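Local coordinates for protein cadherin-23 (Mus musculus, PDB 5UZ8) that probably mediates calcium-dependent adhesion between cells and takes part in mechanotransduction in hearing, as a cadherin built of tandem extracellular repeats, at residues A[3-7]-A[86-90]; A[24-30]-A[67-73]; A[11-15]-A[100-104]. The contacts are given in a common frame with arbitrary orientation. Numbering follows the deposited sequence.

Contact 1 of 3, residues A[3-7]-A[86-90]. With CA (calcium ion), chain H.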
loop_
_atom_site.group_PDB
_atom_site.type_symbol
_atom_site.label_atom_id
_atom_site.label_comp_id
_atom_site.label_asym_id
_atom_site.label_seq_id
_atom_site.Cartn_x
_atom_site.Cartn_y
_atom_site.Cartn_z
ATOM N N ASN A 3 30.696 -17.971 59.482
ATOM C CA ASN A 3 30.059 -18.546 58.297
ATOM C C ASN A 3 29.851 -17.444 57.230
ATOM O O ASN A 3 29.438 -16.347 57.555
ATOM C CB ASN A 3 28.719 -19.192 58.684
ATOM C CG ASN A 3 28.897 -20.380 59.620
ATOM O OD1 ASN A 3 29.295 -21.462 59.195
ATOM N ND2 ASN A 3 28.634 -20.170 60.904
ATOM N N THR A 4 30.198 -17.738 55.984
ATOM C CA THR A 4 29.951 -16.853 54.846
ATOM C C THR A 4 28.487 -16.959 54.413
ATOM O O THR A 4 27.924 -18.045 54.441
ATOM C CB THR A 4 30.862 -17.279 53.688
ATOM O OG1 THR A 4 32.204 -17.289 54.178
ATOM C CG2 THR A 4 30.762 -16.341 52.483
ATOM N N PRO A 5 27.859 -15.835 54.005
ATOM C CA PRO A 5 26.503 -15.958 53.481
ATOM C C PRO A 5 26.417 -16.930 52.309
ATOM O O PRO A 5 27.334 -16.982 51.468
ATOM C CB PRO A 5 26.172 -14.532 53.030
ATOM C CG PRO A 5 26.995 -13.659 53.945
ATOM C CD PRO A 5 28.265 -14.418 54.146
ATOM N N GLN A 6 25.315 -17.682 52.260
ATOM C CA GLN A 6 25.057 -18.579 51.157
ATOM C C GLN A 6 23.743 -18.217 50.486
ATOM O O GLN A 6 22.732 -18.021 51.159
ATOM C CB GLN A 6 24.945 -20.018 51.650
ATOM C CG GLN A 6 26.110 -20.532 52.469
ATOM C CD GLN A 6 25.771 -21.878 53.074
ATOM O OE1 GLN A 6 25.820 -22.894 52.393
ATOM N NE2 GLN A 6 25.359 -21.881 54.319
ATOM N N PHE A 7 23.749 -18.199 49.167
ATOM C CA PHE A 7 22.532 -17.958 48.410
ATOM C C PHE A 7 21.646 -19.184 48.459
ATOM O O PHE A 7 22.128 -20.318 48.634
ATOM C CB PHE A 7 22.846 -17.518 46.967
ATOM C CG PHE A 7 23.361 -16.091 46.889
ATOM C CD1 PHE A 7 22.475 -15.017 46.966
ATOM C CD2 PHE A 7 24.721 -15.833 46.792
ATOM C CE1 PHE A 7 22.951 -13.712 46.917
ATOM C CE2 PHE A 7 25.200 -14.535 46.742
ATOM C CZ PHE A 7 24.319 -13.477 46.830
ATOM N N VAL A 86 24.776 -10.041 42.261
ATOM C CA VAL A 86 24.311 -9.706 43.597
ATOM C C VAL A 86 25.397 -10.096 44.584
ATOM O O VAL A 86 25.923 -11.208 44.510
ATOM C CB VAL A 86 23.029 -10.468 43.963
ATOM C CG1 VAL A 86 22.606 -10.089 45.372
ATOM C CG2 VAL A 86 21.889 -10.159 42.998
ATOM N N ARG A 87 25.774 -9.162 45.458
ATOM C CA ARG A 87 26.710 -9.417 46.552
ATOM C C ARG A 87 25.926 -9.421 47.842
ATOM O O ARG A 87 25.213 -8.466 48.114
ATOM C CB ARG A 87 27.788 -8.331 46.613
ATOM C CG ARG A 87 28.854 -8.521 47.673
ATOM C CD ARG A 87 29.889 -7.403 47.635
ATOM N NE ARG A 87 30.847 -7.473 48.744
ATOM C CZ ARG A 87 31.952 -8.228 48.767
ATOM N NH1 ARG A 87 32.272 -9.025 47.744
ATOM N NH2 ARG A 87 32.748 -8.208 49.838
ATOM N N ALA A 88 26.074 -10.489 48.635
ATOM C CA ALA A 88 25.447 -10.615 49.936
ATOM C C ALA A 88 26.595 -10.636 50.954
ATOM O O ALA A 88 27.417 -11.540 50.915
ATOM C CB ALA A 88 24.656 -11.912 50.002
ATOM N N SER A 89 26.682 -9.615 51.804
ATOM C CA SER A 89 27.807 -9.454 52.732
ATOM C C SER A 89 27.261 -9.476 54.156
ATOM O O SER A 89 26.221 -8.887 54.421
ATOM C CB SER A 89 28.524 -8.128 52.472
ATOM O OG SER A 89 29.631 -7.982 53.369
ATOM N N ASP A 90 27.926 -10.171 55.066
ATOM C CA ASP A 90 27.565 -10.013 56.467
ATOM C C ASP A 90 28.229 -8.739 56.926
ATOM O O ASP A 90 28.999 -8.137 56.181
ATOM C CB ASP A 90 27.908 -11.226 57.346
ATOM C CG ASP A 90 29.417 -11.485 57.497
ATOM O OD1 ASP A 90 30.252 -10.547 57.450
ATOM O OD2 ASP A 90 29.774 -12.669 57.679
HETATM CA CA CA H . 28.764 -14.571 58.899
HETATM O O HOH W 1 30.804 -14.134 60.102
#
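A calcium ion joins the loop at Asn3 to Asp90: Asn3 O lies 2.3 Å and Asp90 OD2 2.5 Å from the metal CA, and water 1 adds another ligand. Asp90 adopts the p rotamer, which carries OD2 to the ion, while OD1 accepts hydrogen bonds from the backbone of Gly92 and Arg96, so both carboxylate oxygens are used. Asn3 gives its carbonyl, and its m-rotamer side chain takes no part. Pro5, rigid and lacking an NH, lays its ring on the strand (CG to Ala88 O, 3.7 Å). Phe7 takes chi1 near -74°, bringing CZ to 3.6 Å from Ala88 CB and CE1 to 4.0 Å from Val86 CG1; the small alanine leaves room for the ring. Asp36, Asp38 and Asn42 complete the site, which resembles those at the junctions of cadherin repeats. Strand 6-7 pairs with 28-35 in one sheet, 81-89 lies between 46-53 and 97-107 in the other, and Phe7 fills the space between the sheets, touching Ala34 on one and Ile100 on the other.

Contact 2 of 3, residues A[24-30]-A[67-73]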
loop_
_atom_site.group_PDB
_atom_site.type_symbol
_atom_site.label_atom_id
_atom_site.label_comp_id
_atom_site.label_asym_id
_atom_site.label_seq_id
_atom_site.Cartn_x
_atom_site.Cartn_y
_atom_site.Cartn_z
ATOM N N THR A 24 7.138 -1.432 34.173
ATOM C CA THR A 24 7.229 -0.051 34.684
ATOM C C THR A 24 8.217 0.050 35.859
ATOM O O THR A 24 8.400 -0.911 36.619
ATOM C CB THR A 24 5.839 0.484 35.109
ATOM O OG1 THR A 24 5.185 -0.491 35.931
ATOM C CG2 THR A 24 4.981 0.784 33.902
ATOM N N PRO A 25 8.833 1.235 36.044
ATOM C CA PRO A 25 9.731 1.384 37.182
ATOM C C PRO A 25 9.063 0.995 38.491
ATOM O O PRO A 25 7.872 1.268 38.706
ATOM C CB PRO A 25 10.113 2.874 37.146
ATOM C CG PRO A 25 9.976 3.244 35.713
ATOM C CD PRO A 25 8.795 2.444 35.216
ATOM N N GLY A 26 9.819 0.338 39.362
ATOM C CA GLY A 26 9.279 -0.190 40.620
ATOM C C GLY A 26 8.767 -1.620 40.563
ATOM O O GLY A 26 8.546 -2.211 41.599
ATOM N N THR A 27 8.577 -2.163 39.370
ATOM C CA THR A 27 8.116 -3.527 39.167
ATOM C C THR A 27 9.176 -4.499 39.669
ATOM O O THR A 27 10.375 -4.306 39.399
ATOM C CB THR A 27 7.847 -3.810 37.686
ATOM O OG1 THR A 27 6.796 -2.961 37.236
ATOM C CG2 THR A 27 7.427 -5.294 37.425
ATOM N N THR A 28 8.734 -5.509 40.417
ATOM C CA THR A 28 9.646 -6.516 40.925
ATOM C C THR A 28 10.089 -7.395 39.767
ATOM O O THR A 28 9.256 -7.949 39.033
ATOM C CB THR A 28 9.001 -7.381 42.018
ATOM O OG1 THR A 28 8.711 -6.568 43.161
ATOM C CG2 THR A 28 9.914 -8.520 42.432
ATOM N N LEU A 29 11.395 -7.490 39.586
ATOM C CA LEU A 29 11.952 -8.265 38.494
ATOM C C LEU A 29 12.415 -9.646 38.959
ATOM O O LEU A 29 12.256 -10.618 38.236
ATOM C CB LEU A 29 13.100 -7.531 37.871
ATOM C CG LEU A 29 12.793 -6.128 37.363
ATOM C CD1 LEU A 29 14.058 -5.579 36.722
ATOM C CD2 LEU A 29 11.628 -6.117 36.400
ATOM N N ILE A 30 13.015 -9.712 40.136
ATOM C CA ILE A 30 13.465 -10.970 40.717
ATOM C C ILE A 30 13.687 -10.721 42.180
ATOM O O ILE A 30 13.983 -9.611 42.573
ATOM C CB ILE A 30 14.750 -11.489 40.033
ATOM C CG1 ILE A 30 15.070 -12.929 40.462
ATOM C CG2 ILE A 30 15.957 -10.544 40.229
ATOM C CD1 ILE A 30 16.155 -13.540 39.581
ATOM N N LYS A 67 15.317 -8.010 46.933
ATOM C CA LYS A 67 14.281 -7.717 45.959
ATOM C C LYS A 67 14.788 -6.721 44.920
ATOM O O LYS A 67 15.117 -5.594 45.271
ATOM C CB LYS A 67 13.028 -7.169 46.634
ATOM C CG LYS A 67 11.894 -7.016 45.629
ATOM C CD LYS A 67 10.762 -6.155 46.166
ATOM C CE LYS A 67 10.001 -6.825 47.279
ATOM N NZ LYS A 67 9.155 -5.763 47.903
ATOM N N VAL A 68 14.813 -7.117 43.652
ATOM C CA VAL A 68 15.329 -6.288 42.573
ATOM C C VAL A 68 14.133 -5.792 41.775
ATOM O O VAL A 68 13.289 -6.595 41.344
ATOM C CB VAL A 68 16.280 -7.076 41.657
ATOM C CG1 VAL A 68 16.753 -6.208 40.497
ATOM C CG2 VAL A 68 17.466 -7.610 42.470
ATOM N N ILE A 69 14.083 -4.476 41.608
ATOM C CA ILE A 69 13.001 -3.801 40.899
ATOM C C ILE A 69 13.531 -3.050 39.678
ATOM O O ILE A 69 14.725 -2.745 39.571
ATOM C CB ILE A 69 12.229 -2.836 41.822
ATOM C CG1 ILE A 69 13.114 -1.640 42.253
ATOM C CG2 ILE A 69 11.693 -3.587 43.033
ATOM C CD1 ILE A 69 12.471 -0.646 43.208
ATOM N N ALA A 70 12.620 -2.759 38.761
ATOM C CA ALA A 70 12.923 -1.955 37.592
ATOM C C ALA A 70 13.268 -0.493 37.950
ATOM O O ALA A 70 12.583 0.151 38.752
ATOM C CB ALA A 70 11.757 -2.014 36.595
ATOM N N ASN A 71 14.343 -0.001 37.334
ATOM C CA ASN A 71 14.741 1.382 37.343
ATOM C C ASN A 71 14.244 1.993 36.030
ATOM O O ASN A 71 13.058 2.267 35.938
ATOM C CB ASN A 71 16.245 1.521 37.610
ATOM C CG ASN A 71 16.703 2.958 37.730
ATOM O OD1 ASN A 71 15.899 3.898 37.710
ATOM N ND2 ASN A 71 18.016 3.147 37.900
ATOM N N ARG A 72 15.107 2.200 35.035
ATOM C CA ARG A 72 14.608 2.572 33.727
ATOM C C ARG A 72 13.840 1.396 33.130
ATOM O O ARG A 72 14.145 0.226 33.390
ATOM C CB ARG A 72 15.736 3.038 32.809
ATOM C CG ARG A 72 16.303 4.360 33.264
ATOM C CD ARG A 72 17.581 4.721 32.544
ATOM N NE ARG A 72 18.040 6.019 33.015
ATOM C CZ ARG A 72 18.649 6.250 34.176
ATOM N NH1 ARG A 72 18.941 5.246 35.027
ATOM N NH2 ARG A 72 18.984 7.512 34.477
ATOM N N THR A 73 12.825 1.718 32.335
ATOM C CA THR A 73 12.137 0.663 31.587
ATOM C C THR A 73 13.016 0.153 30.458
ATOM O O THR A 73 13.724 0.906 29.819
ATOM C CB THR A 73 10.820 1.140 30.970
ATOM O OG1 THR A 73 11.070 2.300 30.157
ATOM C CG2 THR A 73 9.855 1.450 32.071
#
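Backbone hydrogen bonds carry this antiparallel pairing. Leu29 N donates to Val68 O at 2.7 Å, Val68 N to Ile30 O at 2.8 Å, Ala70 N to Thr27 O at 2.8 Å and Gly26 N to Ala70 O at 2.8 Å. Ile30 N also reaches Val68 O, but weakly, at 3.4 Å. Leu29 and Ile30 together oppose the single Val68, making a classic beta bulge, with Leu29 at a near-helical psi of -40°. Before it, a type II turn runs from Thr24 to Thr27, closed by Thr27 N to Thr24 O (3.0 Å) and reinforced by Thr27 OG1 to the same Thr24 O (2.7 Å). Proline suits its second position with phi -53°, and glycine its third, where phi is +92° and a CB would clash with the preceding carbonyl. Further out, Leu29 CD2 meets Ala70 CB at 4.1 Å and Ile30 CG2 meets Val68 CB at 3.8 Å, whereas Thr73 CG2 rests 3.5 Å from Pro25 CD at the exposed end. Leu29 and Ile30 also touch Leu104 of the facing sheet. The chemistry implies that main-chain bonds set the register, while the bulge lets two successive apolar residues, Leu29 and Ile30, both contribute to the buried core.

Contact 3 of 3, residues A[11-15]-A[100-104]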
loop_
_atom_site.group_PDB
_atom_site.type_symbol
_atom_site.label_atom_id
_atom_site.label_comp_id
_atom_site.label_asym_id
_atom_site.label_seq_id
_atom_site.Cartn_x
_atom_site.Cartn_y
_atom_site.Cartn_z
ATOM N N GLY A 11 23.475 -24.078 47.012
ATOM C CA GLY A 11 24.162 -24.567 45.798
ATOM C C GLY A 11 23.726 -23.976 44.474
ATOM O O GLY A 11 24.152 -24.443 43.422
ATOM N N ILE A 12 22.908 -22.924 44.491
ATOM C CA ILE A 12 22.416 -22.329 43.271
ATOM C C ILE A 12 23.587 -21.664 42.521
ATOM O O ILE A 12 24.378 -20.932 43.131
ATOM C CB ILE A 12 21.269 -21.312 43.550
ATOM C CG1 ILE A 12 20.647 -20.776 42.270
ATOM C CG2 ILE A 12 21.722 -20.155 44.417
ATOM C CD1 ILE A 12 19.945 -21.841 41.456
ATOM N N THR A 13 23.715 -21.961 41.221
ATOM C CA THR A 13 24.872 -21.500 40.449
ATOM C C THR A 13 24.697 -20.070 39.963
ATOM O O THR A 13 25.649 -19.308 39.974
ATOM C CB THR A 13 25.136 -22.392 39.229
ATOM O OG1 THR A 13 23.932 -22.512 38.465
ATOM C CG2 THR A 13 25.612 -23.746 39.675
ATOM N N TYR A 14 23.481 -19.749 39.520
ATOM C CA TYR A 14 23.081 -18.411 39.088
ATOM C C TYR A 14 21.563 -18.316 39.177
ATOM O O TYR A 14 20.881 -19.347 39.219
ATOM C CB TYR A 14 23.535 -18.121 37.636
ATOM C CG TYR A 14 22.975 -19.096 36.621
ATOM C CD1 TYR A 14 21.679 -18.939 36.115
ATOM C CD2 TYR A 14 23.742 -20.160 36.127
ATOM C CE1 TYR A 14 21.156 -19.850 35.193
ATOM C CE2 TYR A 14 23.219 -21.045 35.190
ATOM C CZ TYR A 14 21.922 -20.872 34.743
ATOM O OH TYR A 14 21.352 -21.736 33.826
ATOM N N TYR A 15 21.044 -17.090 39.189
ATOM C CA TYR A 15 19.605 -16.846 39.110
ATOM C C TYR A 15 19.173 -16.382 37.727
ATOM O O TYR A 15 19.921 -15.705 37.024
ATOM C CB TYR A 15 19.179 -15.775 40.095
ATOM C CG TYR A 15 19.354 -16.104 41.559
ATOM C CD1 TYR A 15 18.455 -16.926 42.222
ATOM C CD2 TYR A 15 20.385 -15.520 42.299
ATOM C CE1 TYR A 15 18.594 -17.184 43.585
ATOM C CE2 TYR A 15 20.534 -15.785 43.650
ATOM C CZ TYR A 15 19.650 -16.613 44.291
ATOM O OH TYR A 15 19.792 -16.857 45.652
ATOM N N ILE A 100 26.945 -13.717 43.246
ATOM C CA ILE A 100 26.344 -14.627 42.301
ATOM C C ILE A 100 25.821 -13.858 41.090
ATOM O O ILE A 100 25.365 -12.723 41.238
ATOM C CB ILE A 100 25.222 -15.425 42.983
ATOM C CG1 ILE A 100 24.737 -16.563 42.084
ATOM C CG2 ILE A 100 24.074 -14.535 43.432
ATOM C CD1 ILE A 100 23.859 -17.557 42.802
ATOM N N PRO A 101 25.853 -14.476 39.902
ATOM C CA PRO A 101 25.280 -13.801 38.745
ATOM C C PRO A 101 23.781 -13.922 38.654
ATOM O O PRO A 101 23.183 -14.951 39.071
ATOM C CB PRO A 101 25.940 -14.493 37.537
ATOM C CG PRO A 101 26.871 -15.502 38.072
ATOM C CD PRO A 101 26.613 -15.682 39.520
ATOM N N VAL A 102 23.191 -12.888 38.068
ATOM C CA VAL A 102 21.784 -12.882 37.701
ATOM C C VAL A 102 21.664 -12.596 36.214
ATOM O O VAL A 102 22.357 -11.716 35.680
ATOM C CB VAL A 102 20.953 -11.865 38.527
ATOM C CG1 VAL A 102 19.484 -11.902 38.107
ATOM C CG2 VAL A 102 21.051 -12.174 40.021
ATOM N N TYR A 103 20.782 -13.348 35.559
ATOM C CA TYR A 103 20.533 -13.186 34.121
ATOM C C TYR A 103 19.018 -12.977 33.921
ATOM O O TYR A 103 18.240 -13.932 34.034
ATOM C CB TYR A 103 21.011 -14.404 33.331
ATOM C CG TYR A 103 22.467 -14.803 33.544
ATOM C CD1 TYR A 103 23.507 -14.081 32.972
ATOM C CD2 TYR A 103 22.800 -15.920 34.298
ATOM C CE1 TYR A 103 24.839 -14.445 33.153
ATOM C CE2 TYR A 103 24.122 -16.277 34.509
ATOM C CZ TYR A 103 25.133 -15.549 33.937
ATOM O OH TYR A 103 26.433 -15.958 34.117
ATOM N N LEU A 104 18.613 -11.741 33.623
ATOM C CA LEU A 104 17.217 -11.466 33.345
ATOM C C LEU A 104 16.974 -11.496 31.845
ATOM O O LEU A 104 17.588 -10.733 31.082
ATOM C CB LEU A 104 16.761 -10.126 33.944
ATOM C CG LEU A 104 16.951 -9.953 35.436
ATOM C CD1 LEU A 104 16.508 -8.538 35.831
ATOM C CD2 LEU A 104 16.216 -11.016 36.223
#
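Segment 11-15 pairs with 100-104 through Tyr15. Tyr15 N donates to Pro101 O at 3.0 Å, and Tyr103 N donates to Tyr15 O at 2.9 Å, so Tyr15 bonds with the residues flanking Val102, its parallel bridge partner. A CA-H...O contact from Val102 CA to Tyr15 O, 3.4 Å, adds to the second bond. Pro101 has no NH to give, yet its carbonyl serves as acceptor.

Among the aromatic residues, Tyr14 and Tyr103 form an offset edge-to-face pair, with the edge of Tyr103 toward the face of Tyr14, centroids 5.4 Å apart and planes at 75°. The p rotamer of Tyr14 and the m rotamer of Tyr103 bring the rings together, and tyrosine suits this outer side because its flat ring can pack while its hydroxyl can meet water.

The apolar contacts divide between that side and the interior. Outside, Tyr14 CB lies 3.7 Å from Tyr103 CE2 and 4.3 Å from Pro101 CG. Toward the interior, Tyr15 CE2 approaches Ile100 CG2 at 3.8 Å, with the methyl at the ring edge, and Tyr15 CB sits 4.1 Å from Val102 CG2. Ile12 CG2 meets Ile100 CD1 at 3.7 Å; branched aliphatic residues fill the space beside the ring. The Tyr15 hydroxyl is hydrogen-bonded to Lys8 O, and the Tyr15 side chain touches Ile30 and Val32 of the facing sheet.

Parallel pairing of the edge strand 15-20 with the last strand, 97-107, in an otherwise antiparallel sheet is characteristic of the Greek-key beta-sandwich of cadherin repeats, and the two later repeats of this chain pair their strands likewise.

All three contacts belong to the first cadherin repeat of the chain. Contact 1 is the most buried and spans the two sheets, combining metal coordination with side-chain packing; contacts 2 and 3 are partly buried and are pairings within one sheet each, held by backbone hydrogen bonds, antiparallel with a bulge in 24-30/67-73 and parallel in 11-15/100-104. Contacts 1 and 3 share the sheet of neighbouring strands 81-89 and 97-107, joined where Val86 N meets Ile100 O (2.9 Å, a probable hydrogen bond). Contacts 2 and 3 meet across the sandwich, Ile30 CD1 lying 3.8 Å from Tyr15 CB. Contacts 1 and 2, with centres about 22 Å apart, do not touch.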